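Local atomic coordinates of bile salt hydrolase/transferase (Clostridium perfringens, PDB entry 2BJF), a protein that hydrolyses the amide bond of glycine- and taurine-conjugated bile salts, releasing free bile acids, and can also act as a bile acid amine N-acyltransferase. Residues A[103-106]-A[107-111]; A[246-249]-A[250-253]. All coordinates share one frame; numbering follows the deposited sequence.

Contact 1 (A[103-106]-A[107-111]); sequences YNFL and LWVLA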
ATOM      1  N   TYR A 103     -27.061  24.570   9.332  1.00 12.27           N
ATOM      2  CA  TYR A 103     -27.769  24.532   8.047  1.00 12.08           C
ATOM      3  C   TYR A 103     -27.646  25.832   7.245  1.00 11.99           C
ATOM      4  O   TYR A 103     -27.824  25.829   6.025  1.00 12.12           O
ATOM      5  CB  TYR A 103     -29.253  24.188   8.256  1.00 12.24           C
ATOM      6  CG  TYR A 103     -30.038  25.253   8.999  1.00 12.22           C
ATOM      7  CD1 TYR A 103     -30.572  26.356   8.326  1.00 12.01           C
ATOM      8  CD2 TYR A 103     -30.246  25.160  10.373  1.00 12.40           C
ATOM      9  CE1 TYR A 103     -31.284  27.339   9.004  1.00 12.29           C
ATOM     10  CE2 TYR A 103     -30.965  26.137  11.061  1.00 12.18           C
ATOM     11  CZ  TYR A 103     -31.479  27.223  10.370  1.00 12.26           C
ATOM     12  OH  TYR A 103     -32.186  28.195  11.041  1.00 12.60           O
ATOM     13  N   ASN A 104     -27.350  26.933   7.936  1.00 11.55           N
ATOM     14  CA  ASN A 104     -27.335  28.258   7.319  1.00 11.16           C
ATOM     15  C   ASN A 104     -25.937  28.809   7.024  1.00 10.84           C
ATOM     16  O   ASN A 104     -25.809  29.876   6.421  1.00 10.71           O
ATOM     17  CB  ASN A 104     -28.127  29.255   8.178  1.00 11.20           C
ATOM     18  CG  ASN A 104     -28.617  30.458   7.383  1.00 11.49           C
ATOM     19  OD1 ASN A 104     -29.171  30.315   6.291  1.00 11.99           O
ATOM     20  ND2 ASN A 104     -28.423  31.653   7.934  1.00 12.00           N
ATOM     21  N   PHE A 105     -24.896  28.086   7.433  1.00 10.52           N
ATOM     22  CA  PHE A 105     -23.526  28.593   7.306  1.00 10.37           C
ATOM     23  C   PHE A 105     -23.129  28.932   5.869  1.00 10.31           C
ATOM     24  O   PHE A 105     -22.585  30.007   5.613  1.00 10.15           O
ATOM     25  CB  PHE A 105     -22.500  27.631   7.921  1.00 10.32           C
ATOM     26  CG  PHE A 105     -21.090  28.160   7.894  1.00 10.54           C
ATOM     27  CD1 PHE A 105     -20.634  29.010   8.893  1.00 10.79           C
ATOM     28  CD2 PHE A 105     -20.222  27.819   6.858  1.00 10.57           C
ATOM     29  CE1 PHE A 105     -19.333  29.510   8.867  1.00 11.00           C
ATOM     30  CE2 PHE A 105     -18.920  28.309   6.824  1.00 10.63           C
ATOM     31  CZ  PHE A 105     -18.476  29.158   7.830  1.00 10.59           C
ATOM     32  N   LEU A 106     -23.397  28.014   4.942  1.00 10.31           N
ATOM     33  CA  LEU A 106     -23.012  28.208   3.547  1.00 10.29           C
ATOM     34  C   LEU A 106     -23.673  29.458   2.958  1.00 10.40           C
ATOM     35  O   LEU A 106     -23.001  30.296   2.352  1.00 10.36           O
ATOM     36  CB  LEU A 106     -23.337  26.963   2.716  1.00 10.43           C
ATOM     37  CG  LEU A 106     -22.447  26.705   1.495  1.00 10.44           C
ATOM     38  CD1 LEU A 106     -22.447  25.234   1.139  1.00 10.87           C
ATOM     39  CD2 LEU A 106     -22.863  27.541   0.292  1.00 10.32           C
ATOM     40  N   LEU A 107     -24.984  29.581   3.154  1.00 10.37           N
ATOM     41  CA  LEU A 107     -25.726  30.753   2.691  1.00 10.67           C
ATOM     42  C   LEU A 107     -25.256  32.036   3.382  1.00 10.69           C
ATOM     43  O   LEU A 107     -25.177  33.086   2.747  1.00 10.73           O
ATOM     44  CB  LEU A 107     -27.236  30.553   2.880  1.00 10.64           C
ATOM     45  CG  LEU A 107     -28.184  31.677   2.438  1.00 10.85           C
ATOM     46  CD1 LEU A 107     -28.014  32.017   0.957  1.00 11.12           C
ATOM     47  CD2 LEU A 107     -29.626  31.307   2.744  1.00 10.94           C
ATOM     48  N   TRP A 108     -24.935  31.942   4.672  1.00 10.82           N
ATOM     49  CA  TRP A 108     -24.429  33.089   5.436  1.00 10.87           C
ATOM     50  C   TRP A 108     -23.136  33.640   4.831  1.00 10.78           C
ATOM     51  O   TRP A 108     -22.951  34.857   4.751  1.00 10.74           O
ATOM     52  CB  TRP A 108     -24.229  32.711   6.910  1.00 11.37           C
ATOM     53  CG  TRP A 108     -23.580  33.781   7.746  1.00 11.61           C
ATOM     54  CD1 TRP A 108     -24.196  34.842   8.346  1.00 12.31           C
ATOM     55  CD2 TRP A 108     -22.189  33.887   8.078  1.00 12.00           C
ATOM     56  NE1 TRP A 108     -23.276  35.602   9.029  1.00 12.34           N
ATOM     57  CE2 TRP A 108     -22.035  35.040   8.880  1.00 12.33           C
ATOM     58  CE3 TRP A 108     -21.055  33.119   7.772  1.00 12.21           C
ATOM     59  CZ2 TRP A 108     -20.794  35.446   9.383  1.00 12.05           C
ATOM     60  CZ3 TRP A 108     -19.818  33.524   8.271  1.00 12.29           C
ATOM     61  CH2 TRP A 108     -19.701  34.677   9.069  1.00 12.11           C
ATOM     62  N   VAL A 109     -22.252  32.741   4.399  1.00 10.55           N
ATOM     63  CA  VAL A 109     -21.000  33.130   3.750  1.00 10.47           C
ATOM     64  C   VAL A 109     -21.265  33.835   2.417  1.00 10.39           C
ATOM     65  O   VAL A 109     -20.762  34.935   2.180  1.00 10.50           O
ATOM     66  CB  VAL A 109     -20.062  31.910   3.533  1.00 10.39           C
ATOM     67  CG1 VAL A 109     -18.863  32.284   2.663  1.00 10.39           C
ATOM     68  CG2 VAL A 109     -19.591  31.356   4.869  1.00 10.40           C
ATOM     69  N   LEU A 110     -22.066  33.203   1.564  1.00 10.40           N
ATOM     70  CA  LEU A 110     -22.280  33.684   0.201  1.00 10.38           C
ATOM     71  C   LEU A 110     -23.140  34.940   0.123  1.00 10.57           C
ATOM     72  O   LEU A 110     -22.900  35.803  -0.721  1.00 10.72           O
ATOM     73  CB  LEU A 110     -22.889  32.585  -0.672  1.00 10.31           C
ATOM     74  CG  LEU A 110     -22.057  31.316  -0.875  1.00 10.17           C
ATOM     75  CD1 LEU A 110     -22.795  30.379  -1.804  1.00 10.12           C
ATOM     76  CD2 LEU A 110     -20.667  31.636  -1.420  1.00 10.42           C
ATOM     77  N   ALA A 111     -24.136  35.036   0.998  1.00 10.78           N
ATOM     78  CA  ALA A 111     -25.064  36.164   0.974  1.00 10.90           C
ATOM     79  C   ALA A 111     -24.436  37.463   1.469  1.00 11.05           C
ATOM     80  O   ALA A 111     -24.865  38.547   1.073  1.00 11.09           O
ATOM     81  CB  ALA A 111     -26.315  35.843   1.778  1.00 10.94           C
TER
HETATM   82  O   HOH W   1     -26.913  27.059   3.464  1.00 10.90           O

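Contact 2 (A[246-249]-A[250-253]); sequences SIDL and IEFF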
ATOM      1  N   SER A 246      -2.552  24.031 -20.121  1.00 17.58           N
ATOM      2  CA  SER A 246      -3.575  23.160 -20.703  1.00 17.28           C
ATOM      3  C   SER A 246      -4.838  23.060 -19.843  1.00 16.77           C
ATOM      4  O   SER A 246      -5.842  22.481 -20.268  1.00 16.89           O
ATOM      5  CB  SER A 246      -3.003  21.759 -20.956  1.00 17.43           C
ATOM      6  OG  SER A 246      -1.964  21.796 -21.917  1.00 18.33           O
ATOM      7  N   ILE A 247      -4.789  23.626 -18.639  1.00 16.02           N
ATOM      8  CA  ILE A 247      -5.899  23.502 -17.695  1.00 15.28           C
ATOM      9  C   ILE A 247      -7.147  24.244 -18.176  1.00 14.94           C
ATOM     10  O   ILE A 247      -7.127  25.461 -18.376  1.00 14.68           O
ATOM     11  CB  ILE A 247      -5.511  23.943 -16.259  1.00 15.27           C
ATOM     12  CG1 ILE A 247      -4.378  23.060 -15.721  1.00 15.14           C
ATOM     13  CG2 ILE A 247      -6.731  23.881 -15.334  1.00 15.13           C
ATOM     14  CD1 ILE A 247      -3.788  23.508 -14.389  1.00 15.16           C
ATOM     15  N   ASP A 248      -8.217  23.479 -18.378  1.00 14.52           N
ATOM     16  CA  ASP A 248      -9.531  24.023 -18.714  1.00 14.08           C
ATOM     17  C   ASP A 248     -10.625  23.250 -17.972  1.00 13.60           C
ATOM     18  O   ASP A 248     -10.326  22.394 -17.133  1.00 13.47           O
ATOM     19  CB  ASP A 248      -9.764  24.015 -20.235  1.00 14.45           C
ATOM     20  CG  ASP A 248      -9.505  22.654 -20.876  1.00 14.85           C
ATOM     21  OD1 ASP A 248      -9.479  21.628 -20.164  1.00 15.60           O
ATOM     22  OD2 ASP A 248      -9.330  22.611 -22.111  1.00 16.65           O
ATOM     23  N   LEU A 249     -11.883  23.547 -18.295  1.00 12.91           N
ATOM     24  CA  LEU A 249     -13.037  22.987 -17.586  1.00 12.30           C
ATOM     25  C   LEU A 249     -13.002  21.466 -17.413  1.00 11.99           C
ATOM     26  O   LEU A 249     -13.210  20.959 -16.308  1.00 11.82           O
ATOM     27  CB  LEU A 249     -14.343  23.409 -18.273  1.00 12.33           C
ATOM     28  CG  LEU A 249     -15.669  22.975 -17.638  1.00 12.30           C
ATOM     29  CD1 LEU A 249     -15.819  23.519 -16.223  1.00 12.60           C
ATOM     30  CD2 LEU A 249     -16.838  23.416 -18.504  1.00 12.26           C
ATOM     31  N   ILE A 250     -12.739  20.741 -18.498  1.00 11.49           N
ATOM     32  CA  ILE A 250     -12.802  19.279 -18.463  1.00 11.26           C
ATOM     33  C   ILE A 250     -11.742  18.649 -17.547  1.00 10.99           C
ATOM     34  O   ILE A 250     -11.975  17.588 -16.968  1.00 10.91           O
ATOM     35  CB  ILE A 250     -12.790  18.647 -19.894  1.00 11.26           C
ATOM     36  CG1 ILE A 250     -13.365  17.224 -19.873  1.00 11.58           C
ATOM     37  CG2 ILE A 250     -11.392  18.675 -20.515  1.00 11.56           C
ATOM     38  CD1 ILE A 250     -14.831  17.140 -19.463  1.00 11.56           C
ATOM     39  N   GLU A 251     -10.599  19.322 -17.398  1.00 10.87           N
ATOM     40  CA  GLU A 251      -9.515  18.839 -16.534  1.00 10.66           C
ATOM     41  C   GLU A 251      -9.954  18.718 -15.075  1.00 10.59           C
ATOM     42  O   GLU A 251      -9.542  17.794 -14.364  1.00 10.54           O
ATOM     43  CB  GLU A 251      -8.284  19.748 -16.633  1.00 10.78           C
ATOM     44  CG  GLU A 251      -7.652  19.852 -18.024  1.00 10.78           C
ATOM     45  CD  GLU A 251      -7.028  18.553 -18.525  1.00 10.81           C
ATOM     46  OE1 GLU A 251      -7.043  17.535 -17.801  1.00 11.31           O
ATOM     47  OE2 GLU A 251      -6.513  18.559 -19.660  1.00 11.73           O
ATOM     48  N   PHE A 252     -10.787  19.662 -14.643  1.00 10.53           N
ATOM     49  CA  PHE A 252     -11.387  19.655 -13.311  1.00 10.31           C
ATOM     50  C   PHE A 252     -12.132  18.341 -13.070  1.00 10.31           C
ATOM     51  O   PHE A 252     -11.973  17.709 -12.026  1.00 10.38           O
ATOM     52  CB  PHE A 252     -12.337  20.852 -13.179  1.00 10.31           C
ATOM     53  CG  PHE A 252     -12.833  21.101 -11.783  1.00 10.06           C
ATOM     54  CD1 PHE A 252     -12.201  22.033 -10.966  1.00 10.48           C
ATOM     55  CD2 PHE A 252     -13.955  20.433 -11.295  1.00 10.48           C
ATOM     56  CE1 PHE A 252     -12.662  22.281  -9.676  1.00 10.50           C
ATOM     57  CE2 PHE A 252     -14.422  20.673 -10.005  1.00 10.42           C
ATOM     58  CZ  PHE A 252     -13.772  21.597  -9.195  1.00 10.39           C
ATOM     59  N   PHE A 253     -12.926  17.929 -14.056  1.00 10.21           N
ATOM     60  CA  PHE A 253     -13.709  16.699 -13.964  1.00 10.11           C
ATOM     61  C   PHE A 253     -12.835  15.447 -14.007  1.00 10.20           C
ATOM     62  O   PHE A 253     -13.116  14.471 -13.310  1.00 10.29           O
ATOM     63  CB  PHE A 253     -14.791  16.668 -15.049  1.00 10.00           C
ATOM     64  CG  PHE A 253     -15.935  17.608 -14.781  1.00  9.92           C
ATOM     65  CD1 PHE A 253     -17.107  17.144 -14.188  1.00 10.31           C
ATOM     66  CD2 PHE A 253     -15.835  18.961 -15.102  1.00 10.11           C
ATOM     67  CE1 PHE A 253     -18.167  18.013 -13.926  1.00  9.52           C
ATOM     68  CE2 PHE A 253     -16.889  19.837 -14.844  1.00  9.85           C
ATOM     69  CZ  PHE A 253     -18.057  19.361 -14.254  1.00  9.88           C
TER
HETATM   70  O   HOH W   2      -7.235  20.416 -21.475  1.00 30.44           O

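Contact 1 (A[103-106]-A[107-111])
Leu-106 and Leu-110, one helical turn apart, run side by side and point the same way, so that CD2 of Leu-106 rests 3.5 Å from CD1 of Leu-110. Both side chains press on Cys-78 of strand 77-82, and the side chain of Leu-106 lies about 7 Å from the bound deoxycholate. The pair illustrates how i to i+4 spacing builds one apolar face; Phe-105 and Val-109 give a second case. With CG anti to the backbone N (chi1 -176°) and beside the carbonyl carbon, the Phe-105 ring takes CG2 of Val-109 over one face, a CH-pi contact 4.0 Å from the ring centroid. Trp-108 comes to the same ring obliquely, its CZ3 4.1 Å from CE1 of Phe-105. On another side, CD2 of Leu-107 lies 3.7 Å from OD1 of Asn-104, a van der Waals contact; that oxygen takes its hydrogen bond from Tyr-64 OH. The backbone amides of Trp-108, Val-109 and Leu-110 donate hydrogen bonds to the carbonyls of Asn-104, Phe-105 and Leu-106. One residue earlier, where the preceding i to i+4 bond would lie, a water donates a hydrogen bond to Tyr-103 O and accepts one from Leu-107 N, a hydrated opening turn of a buried alpha helix.

Contact 2 (A[246-249]-A[250-253])
The Phe-253 ring turns its edge to the carbonyl of Leu-249, whose O lies in the ring plane, 3.5 Å from CD2. Leu-249 runs alongside that ring, its CD1 4.1 Å from CE2 of Phe-253, and both side chains reach Cys-281 of strand 275-283. Two carboxylates, those of Asp-248 and Glu-251, also lie here, their planes 18° apart. OD1 of Asp-248 touches the aliphatic stem of Glu-251, 3.3 Å from its CG, and also CG2 of Ile-250. The bend of the Glu-251 chain at its second torsion (chi2 -66°) turns its carboxylate back along the incoming loop, where water 2 donates to OE2 at 2.7 Å and is also bonded to Ser-246 O. This is the entry to helix 249-257, which lies against one of the two stacked sheets of the N-terminal nucleophile hydrolase fold, the one holding strands 3-8 and 275-283, with Phe-252 packing on Leu-5 and Leu-7. Its opening turn is held by two weak i to i+3 bonds, from Glu-251 N to Asp-248 O (3.1 Å) and from Phe-252 N to Leu-249 O (3.2 Å). The acidic oxygens Asp-248 OD1 and Glu-251 OE2 come within 4.3 Å of each other, a repulsion probably eased by Arg-263 of the second subunit, which forms a salt bridge with OE2, while OE1 hydrogen-bonds Tyr-294 of that same subunit.

Overall arrangement
From the N terminus, strands 3-8 and 14-22 come first, and strand 77-82 is laid down before the chain enters contact 1 at the start of helix 105-112. Contact 1 closes no loop beyond a helical turn; it sets that helix between strands 47-49 and 77-82 and helix 116-123. Much later, after helix 225-243, the chain bends through contact 2 into helix 249-257, which leads on to strands 275-283 and 288-293. The two contacts follow in series, neither nested nor crossed, on opposite sides of the chain's centre, with nearest atoms about 14 Å apart. Contact 1 lies near the bound bile acid; contact 2 joins the sheet holding strands 3-8 and 275-283 to a neighbouring subunit.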